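Local coordinates for peptide methionine sulfoxide reductase MsrA (Corynebacterium diphtheriae, PDB 4D7L), which reduces methionine S-sulfoxide, free or within oxidised proteins, back to methionine, and so probably serves as a repair enzyme, at residues 89-94 and 115-120. Sequence-based numbering, arbitrary orientation.
Sequences TSVGFA and EIVEVV
Two neighbouring antiparallel strands in the central mixed sheet of the MsrA fold meet here, with Ser90 paired to Glu118 and Gly92 to Ile116, a worked example of how one ladder can carry different chemistry on its two faces. Both are hydrogen-bonded pairs. Ser90 N reaches Glu118 O at 3.1 Å and Glu118 N returns to Ser90 O at 2.9 Å; two residues along, Gly92 N to Ile116 O and Ile116 N to Gly92 O close a second ring. Between the rings, Val91 faces Val117 in a non-hydrogen-bonded pair, where Val117 CA approaches Ser90 O at 3.4 Å in a CA-H...O contact.

On the face of Ser90 and Glu118 the ladder gains a side-chain rung. With CG anti to the backbone N (chi1 172°) and the chain extended beyond it, Glu118 brings its carboxylate across to the serine, and Ser90 OG donates to the anti lone pair of Glu118 OE1 at 2.6 Å. Arg58 forms a salt bridge with the other oxygen, OE2, so both oxygens of this buried carboxylate are held, while Tyr207 OH is a second hydrogen-bond partner of Ser90 OG. At the far end of the ladder, Ile116 CG1 lies 4.0 Å from Ala94 CB.

The reverse face is apolar at its middle: Val91 CG1 and Val117 CG2 approach to 4.3 Å beneath helix 73-81. Toward the start of 115-120, Glu115 OE1 accepts a hydrogen bond from Tyr73 N, close to Cys72, the predicted catalytic cysteine. Such a helix-covered sheet, with a glutamate beside the cysteine, is characteristic of the MsrA active site.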
loop_
_atom_site.group_PDB
_atom_site.type_symbol
_atom_site.label_atom_id
_atom_site.label_comp_id
_atom_site.label_asym_id
_atom_site.label_seq_id
_atom_site.Cartn_x
_atom_site.Cartn_y
_atom_site.Cartn_z
ATOM N N THR A 89 -6.910 7.943 -5.208
ATOM C CA THR A 89 -6.180 7.071 -4.285
ATOM C C THR A 89 -6.818 7.094 -2.891
ATOM O O THR A 89 -7.555 8.024 -2.550
ATOM C CB THR A 89 -4.690 7.476 -4.116
ATOM O OG1 THR A 89 -4.617 8.765 -3.491
ATOM C CG2 THR A 89 -3.950 7.491 -5.459
ATOM N N SER A 90 -6.542 6.069 -2.096
ATOM C CA SER A 90 -6.828 6.118 -0.655
ATOM C C SER A 90 -5.785 5.268 0.053
ATOM O O SER A 90 -5.024 4.553 -0.604
ATOM C CB SER A 90 -8.252 5.623 -0.334
ATOM O OG SER A 90 -8.356 4.209 -0.482
ATOM N N VAL A 91 -5.736 5.369 1.375
ATOM C CA VAL A 91 -4.861 4.520 2.161
ATOM C C VAL A 91 -5.643 3.683 3.147
ATOM O O VAL A 91 -6.757 4.033 3.596
ATOM C CB VAL A 91 -3.791 5.329 2.937
ATOM C CG1 VAL A 91 -2.823 5.980 1.942
ATOM C CG2 VAL A 91 -4.437 6.380 3.852
ATOM N N GLY A 92 -5.068 2.542 3.477
ATOM C CA GLY A 92 -5.777 1.637 4.347
ATOM C C GLY A 92 -4.987 0.358 4.489
ATOM O O GLY A 92 -3.756 0.348 4.392
ATOM N N PHE A 93 -5.726 -0.730 4.676
ATOM C CA PHE A 93 -5.159 -1.982 5.171
ATOM C C PHE A 93 -5.675 -3.179 4.392
ATOM O O PHE A 93 -6.881 -3.299 4.140
ATOM C CB PHE A 93 -5.516 -2.154 6.655
ATOM C CG PHE A 93 -5.365 -0.881 7.455
ATOM C CD1 PHE A 93 -4.105 -0.332 7.666
ATOM C CD2 PHE A 93 -6.476 -0.238 7.986
ATOM C CE1 PHE A 93 -3.950 0.857 8.391
ATOM C CE2 PHE A 93 -6.333 0.947 8.715
ATOM C CZ PHE A 93 -5.062 1.488 8.919
ATOM N N ALA A 94 -4.764 -4.061 4.009
ATOM C CA ALA A 94 -5.149 -5.295 3.338
ATOM C C ALA A 94 -4.034 -6.323 3.475
ATOM O O ALA A 94 -2.889 -5.969 3.782
ATOM C CB ALA A 94 -5.479 -5.042 1.853
ATOM N N GLU A 115 0.246 -1.925 5.170
ATOM C CA GLU A 115 -0.193 -0.584 4.804
ATOM C C GLU A 115 -0.254 -0.487 3.289
ATOM O O GLU A 115 0.757 -0.680 2.610
ATOM C CB GLU A 115 0.736 0.483 5.387
ATOM C CG GLU A 115 0.606 0.578 6.912
ATOM C CD GLU A 115 1.304 1.798 7.509
ATOM O OE1 GLU A 115 1.870 2.627 6.753
ATOM O OE2 GLU A 115 1.296 1.904 8.757
ATOM N N ILE A 116 -1.443 -0.177 2.791
ATOM C CA ILE A 116 -1.759 -0.260 1.366
ATOM C C ILE A 116 -2.264 1.055 0.822
ATOM O O ILE A 116 -3.043 1.747 1.488
ATOM C CB ILE A 116 -2.840 -1.340 1.110
ATOM C CG1 ILE A 116 -2.250 -2.734 1.360
ATOM C CG2 ILE A 116 -3.458 -1.227 -0.312
ATOM C CD1 ILE A 116 -1.184 -3.150 0.312
ATOM N N VAL A 117 -1.827 1.377 -0.395
ATOM C CA VAL A 117 -2.422 2.430 -1.193
ATOM C C VAL A 117 -3.329 1.816 -2.244
ATOM O O VAL A 117 -2.887 0.979 -3.041
ATOM C CB VAL A 117 -1.364 3.283 -1.920
ATOM C CG1 VAL A 117 -2.046 4.429 -2.730
ATOM C CG2 VAL A 117 -0.355 3.860 -0.939
ATOM N N GLU A 118 -4.600 2.200 -2.200
ATOM C CA GLU A 118 -5.553 1.897 -3.258
ATOM C C GLU A 118 -5.278 2.873 -4.402
ATOM O O GLU A 118 -5.370 4.079 -4.212
ATOM C CB GLU A 118 -6.984 2.061 -2.752
ATOM C CG GLU A 118 -8.051 1.944 -3.866
ATOM C CD GLU A 118 -9.447 2.326 -3.402
ATOM O OE1 GLU A 118 -9.587 3.141 -2.455
ATOM O OE2 GLU A 118 -10.416 1.816 -4.002
ATOM N N VAL A 119 -4.896 2.357 -5.563
ATOM C CA VAL A 119 -4.587 3.193 -6.714
ATOM C C VAL A 119 -5.607 2.939 -7.821
ATOM O O VAL A 119 -5.648 1.858 -8.414
ATOM C CB VAL A 119 -3.178 2.913 -7.241
ATOM C CG1 VAL A 119 -2.847 3.851 -8.406
ATOM C CG2 VAL A 119 -2.174 3.076 -6.127
ATOM N N VAL A 120 -6.447 3.922 -8.074
ATOM C CA VAL A 120 -7.417 3.808 -9.143
ATOM C C VAL A 120 -6.905 4.577 -10.349
ATOM O O VAL A 120 -6.597 5.756 -10.236
ATOM C CB VAL A 120 -8.771 4.356 -8.724
ATOM C CG1 VAL A 120 -9.778 4.184 -9.847
ATOM C CG2 VAL A 120 -9.247 3.639 -7.449
#